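Local coordinates for secreted hemophore CSA2 (Candida albicans, PDB 4Y7S), which binds haem as a secreted CFEM protein, helps the fungus use iron from human haemoglobin during hyphal growth, and exchanges haem with related proteins, at residues I15-A19 with V34-T38; C29-C33 with C64-C69; T58-N63 with W95-V101. One frame throughout, in Å; residues are numbered along the deposited sequence.

In the fold
Followed from the N terminus, the contacts overlap in sequence like links of a chain. Contact 1 opens at 15-19 and closes at 34-38, closing a loop that contains the short helix 19-22. Before it closes, contact 2 opens at 29-33, so the two cross; contact 2 closes at 64-69, the C-terminal end of helix 55-68. Contact 3 opens on that helix at 58-63, before contact 2 closes, and so crosses it too, ending at 95-101 where helix 99-110 begins. Contacts 1 and 3 follow in series yet touch, F18 CZ lying 3.7 Å from W95 NE1. Helix 55-68 thus joins the early loops to the C-terminal helix.

Contact 1 of 3, residues I15-A19 with V34-T38; sequences INGFA and VKQST
Between two short loop segments, N16 makes the one direct hydrogen bond and V34 supplies much of the apolar contact. N16 itself is extended (phi/psi -160/174), whereas G17, F18 and A19 take helical angles; V34 and K35 have psi near zero (-4 and 11) before Q36 and S37 extend. CA atoms pair A19 with V34 at 5.4 Å and I15 with K35 at 6.4 Å. The p rotamer of N16 (chi1 61°, chi2 62°) divides its amide between both sides: OD1 accepts from A19 N (2.8 Å) and, weakly, from F18 N (3.0 Å), while ND2 donates to V34 O (3.0 Å) and to a water, 3.0 Å away, that donates to Q36 O (2.7 Å). V34, chi1 m, sets CG1 3.9 Å from F18 CE2 and CG2 3.7 Å from A19 CB. T38, chi1 p, places CG2 3.9 Å from N16 CB. Such an Asx turn with a capping bond is characteristic of a loop leading into a helix, here helix 19-22.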
loop_
_atom_site.group_PDB
_atom_site.type_symbol
_atom_site.label_atom_id
_atom_site.label_comp_id
_atom_site.label_asym_id
_atom_site.label_seq_id
_atom_site.Cartn_x
_atom_site.Cartn_y
_atom_site.Cartn_z
ATOM N N ILE A 15 15.166 17.717 -0.591
ATOM C CA ILE A 15 15.159 16.292 -0.325
ATOM C C ILE A 15 13.894 15.707 -0.964
ATOM O O ILE A 15 13.949 15.040 -1.987
ATOM C CB ILE A 15 15.183 15.996 1.196
ATOM C CG1 ILE A 15 16.434 16.594 1.848
ATOM C CG2 ILE A 15 15.104 14.500 1.465
ATOM C CD1 ILE A 15 16.396 16.539 3.399
ATOM N N ASN A 16 12.752 15.970 -0.341
ATOM C CA ASN A 16 11.459 15.671 -0.938
ATOM C C ASN A 16 10.372 16.515 -0.259
ATOM O O ASN A 16 10.650 17.220 0.705
ATOM C CB ASN A 16 11.145 14.166 -0.861
ATOM C CG ASN A 16 11.085 13.631 0.570
ATOM O OD1 ASN A 16 10.250 14.049 1.366
ATOM N ND2 ASN A 16 11.947 12.668 0.881
ATOM N N GLY A 17 9.146 16.455 -0.774
ATOM C CA GLY A 17 8.077 17.316 -0.299
ATOM C C GLY A 17 7.681 17.100 1.151
ATOM O O GLY A 17 7.174 18.017 1.796
ATOM N N PHE A 18 7.915 15.898 1.666
ATOM C CA PHE A 18 7.634 15.586 3.069
ATOM C C PHE A 18 8.786 16.048 3.956
ATOM O O PHE A 18 8.593 16.811 4.894
ATOM C CB PHE A 18 7.389 14.090 3.223
ATOM C CG PHE A 18 7.235 13.611 4.665
ATOM C CD1 PHE A 18 6.059 13.821 5.367
ATOM C CD2 PHE A 18 8.257 12.897 5.287
ATOM C CE1 PHE A 18 5.910 13.355 6.690
ATOM C CE2 PHE A 18 8.119 12.422 6.603
ATOM C CZ PHE A 18 6.939 12.643 7.297
ATOM N N ALA A 19 9.986 15.579 3.636
ATOM C CA ALA A 19 11.189 15.933 4.374
ATOM C C ALA A 19 11.431 17.437 4.487
ATOM O O ALA A 19 11.789 17.915 5.561
ATOM C CB ALA A 19 12.395 15.273 3.729
ATOM N N VAL A 34 13.841 10.326 6.779
ATOM C CA VAL A 34 12.981 11.054 5.845
ATOM C C VAL A 34 13.604 11.233 4.458
ATOM O O VAL A 34 12.957 11.752 3.552
ATOM C CB VAL A 34 12.562 12.435 6.411
ATOM C CG1 VAL A 34 11.824 12.254 7.750
ATOM C CG2 VAL A 34 13.742 13.377 6.574
ATOM N N LYS A 35 14.849 10.788 4.302
ATOM C CA LYS A 35 15.555 10.839 3.023
ATOM C C LYS A 35 15.229 9.620 2.153
ATOM O O LYS A 35 15.882 9.363 1.141
ATOM C CB LYS A 35 17.065 10.934 3.260
ATOM C CG LYS A 35 17.497 12.212 3.963
ATOM C CD LYS A 35 19.008 12.246 4.164
ATOM C CE LYS A 35 19.478 13.561 4.738
ATOM N NZ LYS A 35 20.958 13.589 4.898
ATOM N N GLN A 36 14.217 8.867 2.572
ATOM C CA GLN A 36 13.701 7.725 1.834
ATOM C C GLN A 36 13.429 8.090 0.367
ATOM O O GLN A 36 12.864 9.147 0.076
ATOM C CB GLN A 36 12.429 7.235 2.534
ATOM C CG GLN A 36 11.739 6.044 1.922
ATOM C CD GLN A 36 12.506 4.776 2.194
ATOM O OE1 GLN A 36 13.184 4.668 3.226
ATOM N NE2 GLN A 36 12.374 3.783 1.297
ATOM N N SER A 37 13.825 7.223 -0.556
ATOM C CA SER A 37 13.569 7.458 -1.974
ATOM C C SER A 37 12.080 7.515 -2.287
ATOM O O SER A 37 11.306 6.739 -1.754
ATOM C CB SER A 37 14.215 6.368 -2.820
ATOM O OG SER A 37 13.813 6.516 -4.165
ATOM N N THR A 38 11.685 8.423 -3.171
ATOM C CA THR A 38 10.283 8.539 -3.580
ATOM C C THR A 38 9.985 7.804 -4.887
ATOM O O THR A 38 8.861 7.840 -5.394
ATOM C CB THR A 38 9.889 10.016 -3.745
ATOM O OG1 THR A 38 10.720 10.619 -4.739
ATOM C CG2 THR A 38 10.077 10.757 -2.456
HETATM O O HOH W 1 13.770 11.418 -1.146
#

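Contact 2 of 3, residues C29-C33 with C64-C69; sequences CAQEC and CVASKC
A double disulfide crosslink fastens the loop between helices 19-22 and 48-53 to the C-terminal end of helix 55-68. Residues 29-33 have helical backbone angles, phi -58 to -96° and psi -8 to -45°, without regular helical hydrogen bonds. Residues 64-68 are true helix, with K68 N to C64 O at 2.9 Å and C69 N to V65 O at 2.8 Å; C69 leaves it at phi/psi -118/148. The segments run antiparallel, with CA pairs C29-C69 at 5.5 Å, A30-V65 at 5.4 Å and C33-C64 at 5.4 Å.

Both SG-SG bonds measure 2.1 Å but differ in hand: C29 (chi1 p) to C69 (m) has chi3 116°, C33 (m) to C64 (t) has chi3 -69°. Between them A30 CB sits 3.9 Å from V65 CG2, and C33 CB lies 3.8 Å from the same V65 CG2. F77 of helix 72-87 touches both A30 and V65. At the exposed margin, E32 OE2 is 3.4 Å from K68 CD but 4.2 Å from K68 NZ, too far for a salt bridge. These bridges are two of the four that eight signature cysteines form to stabilise the CFEM helical basket.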
loop_
_atom_site.group_PDB
_atom_site.type_symbol
_atom_site.label_atom_id
_atom_site.label_comp_id
_atom_site.label_asym_id
_atom_site.label_seq_id
_atom_site.Cartn_x
_atom_site.Cartn_y
_atom_site.Cartn_z
ATOM N N CYS A 29 17.759 11.877 15.212
ATOM C CA CYS A 29 17.700 10.452 14.947
ATOM C C CYS A 29 16.811 10.146 13.744
ATOM O O CYS A 29 17.014 9.137 13.086
ATOM C CB CYS A 29 17.204 9.686 16.169
ATOM S SG CYS A 29 15.568 10.111 16.741
ATOM N N ALA A 30 15.889 11.046 13.409
ATOM C CA ALA A 30 14.942 10.791 12.326
ATOM C C ALA A 30 15.375 11.378 10.998
ATOM O O ALA A 30 14.753 11.099 9.980
ATOM C CB ALA A 30 13.578 11.338 12.689
ATOM N N GLN A 31 16.444 12.172 10.986
ATOM C CA GLN A 31 16.839 12.850 9.750
ATOM C C GLN A 31 17.123 11.872 8.601
ATOM O O GLN A 31 16.641 12.077 7.482
ATOM C CB GLN A 31 18.043 13.748 9.984
ATOM C CG GLN A 31 17.667 15.008 10.772
ATOM C CD GLN A 31 18.824 15.979 10.942
ATOM O OE1 GLN A 31 18.612 17.172 11.117
ATOM N NE2 GLN A 31 20.049 15.471 10.880
ATOM N N GLU A 32 17.861 10.796 8.861
ATOM C CA GLU A 32 18.153 9.855 7.781
ATOM C C GLU A 32 16.881 9.169 7.291
ATOM O O GLU A 32 16.778 8.793 6.126
ATOM C CB GLU A 32 19.165 8.778 8.228
ATOM C CG GLU A 32 18.691 7.903 9.395
ATOM C CD GLU A 32 19.731 6.843 9.823
ATOM O OE1 GLU A 32 20.148 6.007 8.985
ATOM O OE2 GLU A 32 20.145 6.862 11.002
ATOM N N CYS A 33 15.907 9.028 8.185
ATOM C CA CYS A 33 14.697 8.299 7.887
ATOM C C CYS A 33 13.842 8.992 6.815
ATOM O O CYS A 33 13.199 8.310 6.020
ATOM C CB CYS A 33 13.898 8.093 9.169
ATOM S SG CYS A 33 14.787 7.128 10.376
ATOM N N CYS A 64 11.940 3.163 9.978
ATOM C CA CYS A 64 13.251 3.715 10.279
ATOM C C CYS A 64 13.235 4.538 11.586
ATOM O O CYS A 64 14.114 4.391 12.436
ATOM C CB CYS A 64 13.733 4.574 9.102
ATOM S SG CYS A 64 15.357 5.385 9.347
ATOM N N VAL A 65 12.223 5.386 11.758
ATOM C CA VAL A 65 12.129 6.170 12.978
ATOM C C VAL A 65 11.972 5.248 14.188
ATOM O O VAL A 65 12.580 5.489 15.234
ATOM C CB VAL A 65 10.959 7.174 12.914
ATOM C CG1 VAL A 65 10.645 7.757 14.288
ATOM C CG2 VAL A 65 11.273 8.290 11.900
ATOM N N ALA A 66 11.154 4.208 14.064
ATOM C CA ALA A 66 10.978 3.260 15.152
ATOM C C ALA A 66 12.266 2.523 15.512
ATOM O O ALA A 66 12.428 2.078 16.633
ATOM C CB ALA A 66 9.900 2.252 14.805
ATOM N N SER A 67 13.169 2.390 14.555
ATOM C CA SER A 67 14.423 1.680 14.775
ATOM C C SER A 67 15.479 2.603 15.362
ATOM O O SER A 67 16.267 2.209 16.191
ATOM C CB SER A 67 14.935 1.102 13.461
ATOM O OG SER A 67 13.995 0.192 12.915
ATOM N N LYS A 68 15.473 3.841 14.894
ATOM C CA LYS A 68 16.530 4.801 15.196
ATOM C C LYS A 68 16.214 5.750 16.351
ATOM O O LYS A 68 17.123 6.369 16.909
ATOM C CB LYS A 68 16.814 5.640 13.941
ATOM C CG LYS A 68 17.253 4.861 12.697
ATOM C CD LYS A 68 18.643 4.326 12.773
ATOM C CE LYS A 68 18.970 3.546 11.490
ATOM N NZ LYS A 68 20.174 2.693 11.677
ATOM N N CYS A 69 14.930 5.906 16.683
ATOM C CA CYS A 69 14.483 6.877 17.705
ATOM C C CYS A 69 13.784 6.215 18.910
ATOM O O CYS A 69 13.122 5.190 18.756
ATOM C CB CYS A 69 13.527 7.906 17.066
ATOM S SG CYS A 69 14.252 8.886 15.713
#

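Contact 3 of 3, residues T58-N63 with W95-V101; sequences TGAVGN and WIIPASV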
loop_
_atom_site.group_PDB
_atom_site.type_symbol
_atom_site.label_atom_id
_atom_site.label_comp_id
_atom_site.label_asym_id
_atom_site.label_seq_id
_atom_site.Cartn_x
_atom_site.Cartn_y
_atom_site.Cartn_z
ATOM N N THR A 58 5.495 6.028 3.644
ATOM C CA THR A 58 5.376 6.416 5.048
ATOM C C THR A 58 5.799 5.274 5.967
ATOM O O THR A 58 6.312 5.509 7.050
ATOM C CB THR A 58 3.948 6.832 5.423
ATOM O OG1 THR A 58 3.089 5.698 5.344
ATOM C CG2 THR A 58 3.442 7.956 4.514
ATOM N N GLY A 59 5.535 4.043 5.553
ATOM C CA GLY A 59 5.867 2.877 6.363
ATOM C C GLY A 59 7.374 2.695 6.461
ATOM O O GLY A 59 7.910 2.309 7.501
ATOM N N ALA A 60 8.064 2.975 5.362
ATOM C CA ALA A 60 9.516 2.888 5.368
ATOM C C ALA A 60 10.084 3.948 6.303
ATOM O O ALA A 60 10.977 3.659 7.100
ATOM C CB ALA A 60 10.084 3.062 3.952
ATOM N N VAL A 61 9.561 5.168 6.197
ATOM C CA VAL A 61 9.996 6.260 7.046
ATOM C C VAL A 61 9.698 5.893 8.500
ATOM O O VAL A 61 10.553 6.013 9.371
ATOM C CB VAL A 61 9.309 7.596 6.658
ATOM C CG1 VAL A 61 9.589 8.652 7.710
ATOM C CG2 VAL A 61 9.794 8.068 5.290
ATOM N N GLY A 62 8.496 5.388 8.733
ATOM C CA GLY A 62 8.067 5.013 10.066
ATOM C C GLY A 62 8.891 3.889 10.677
ATOM O O GLY A 62 9.260 3.942 11.853
ATOM N N ASN A 63 9.184 2.871 9.879
ATOM C CA ASN A 63 10.011 1.764 10.333
ATOM C C ASN A 63 11.376 2.245 10.758
ATOM O O ASN A 63 11.915 1.793 11.762
ATOM C CB ASN A 63 10.177 0.737 9.230
ATOM C CG ASN A 63 9.019 -0.197 9.142
ATOM O OD1 ASN A 63 8.290 -0.399 10.114
ATOM N ND2 ASN A 63 8.848 -0.806 7.980
ATOM N N TRP A 95 -0.852 11.682 8.669
ATOM C CA TRP A 95 0.317 10.917 8.250
ATOM C C TRP A 95 -0.120 9.455 8.195
ATOM O O TRP A 95 -0.297 8.814 9.222
ATOM C CB TRP A 95 1.495 11.148 9.190
ATOM C CG TRP A 95 2.776 10.498 8.729
ATOM C CD1 TRP A 95 3.342 10.595 7.492
ATOM C CD2 TRP A 95 3.648 9.673 9.504
ATOM N NE1 TRP A 95 4.495 9.868 7.441
ATOM C CE2 TRP A 95 4.716 9.296 8.666
ATOM C CE3 TRP A 95 3.635 9.213 10.829
ATOM C CZ2 TRP A 95 5.750 8.478 9.102
ATOM C CZ3 TRP A 95 4.666 8.406 11.258
ATOM C CH2 TRP A 95 5.715 8.053 10.401
ATOM N N ILE A 96 -0.348 8.947 6.990
ATOM C CA ILE A 96 -1.048 7.676 6.839
ATOM C C ILE A 96 -0.074 6.513 6.801
ATOM O O ILE A 96 0.519 6.237 5.769
ATOM C CB ILE A 96 -1.878 7.618 5.529
ATOM C CG1 ILE A 96 -2.718 8.892 5.304
ATOM C CG2 ILE A 96 -2.760 6.379 5.519
ATOM C CD1 ILE A 96 -3.859 9.107 6.263
ATOM N N ILE A 97 0.029 5.788 7.911
ATOM C CA ILE A 97 0.976 4.678 8.016
ATOM C C ILE A 97 0.272 3.365 8.257
ATOM O O ILE A 97 -0.843 3.333 8.776
ATOM C CB ILE A 97 2.004 4.909 9.155
ATOM C CG1 ILE A 97 1.314 5.200 10.491
ATOM C CG2 ILE A 97 2.917 6.021 8.796
ATOM C CD1 ILE A 97 2.293 5.343 11.679
ATOM N N PRO A 98 0.936 2.260 7.906
ATOM C CA PRO A 98 0.388 0.942 8.225
ATOM C C PRO A 98 0.141 0.752 9.742
ATOM O O PRO A 98 0.857 1.343 10.561
ATOM C CB PRO A 98 1.482 0.000 7.757
ATOM C CG PRO A 98 2.268 0.775 6.744
ATOM C CD PRO A 98 2.234 2.170 7.213
ATOM N N ALA A 99 -0.850 -0.046 10.113
ATOM C CA ALA A 99 -1.135 -0.278 11.525
ATOM C C ALA A 99 0.054 -0.923 12.242
ATOM O O ALA A 99 0.336 -0.598 13.388
ATOM C CB ALA A 99 -2.375 -1.135 11.692
ATOM N N SER A 100 0.746 -1.838 11.567
ATOM C CA SER A 100 1.923 -2.502 12.147
ATOM C C SER A 100 3.044 -1.487 12.452
ATOM O O SER A 100 3.731 -1.577 13.472
ATOM C CB SER A 100 2.411 -3.588 11.195
ATOM O OG SER A 100 2.742 -3.015 9.933
ATOM N N VAL A 101 3.209 -0.508 11.575
ATOM C CA VAL A 101 4.216 0.535 11.783
ATOM C C VAL A 101 3.828 1.466 12.932
ATOM O O VAL A 101 4.678 1.849 13.752
ATOM C CB VAL A 101 4.440 1.364 10.498
ATOM C CG1 VAL A 101 5.354 2.559 10.771
ATOM C CG2 VAL A 101 5.006 0.478 9.378
#
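In this buried contact of the CFEM helical basket, helix 55-68 meets the chain entering helix 99-110. T58, W95 and V101 lose the most surface. T58, with chi1 p, turns OG1 to donate a hydrogen bond to I96 O at 2.7 Å, tying the helix to the extended residues 95-97; I96 also has a backbone hydrogen bond to C52, and its side chain, about 7 Å from the bound haem, packs on P7 of a second subunit. W95 swings its indole to the helix, with NE1 3.7 Å from T58 CG2, CZ2 4.1 Å from V61 CG1 and the ring edge near G62, CH2 to CA 3.9 Å. F18 meets this indole, ring planes about 10° apart. V101, in the first turn after the N-cap P98, packs where glycines bare the helix backbone: its CG2 is 3.9 Å from G59 O and 3.5 Å from N63 OD1. Any CB on G62 would clash, about 2.5 Å from V101 CG1, which instead rests 3.7 Å from G62 CA.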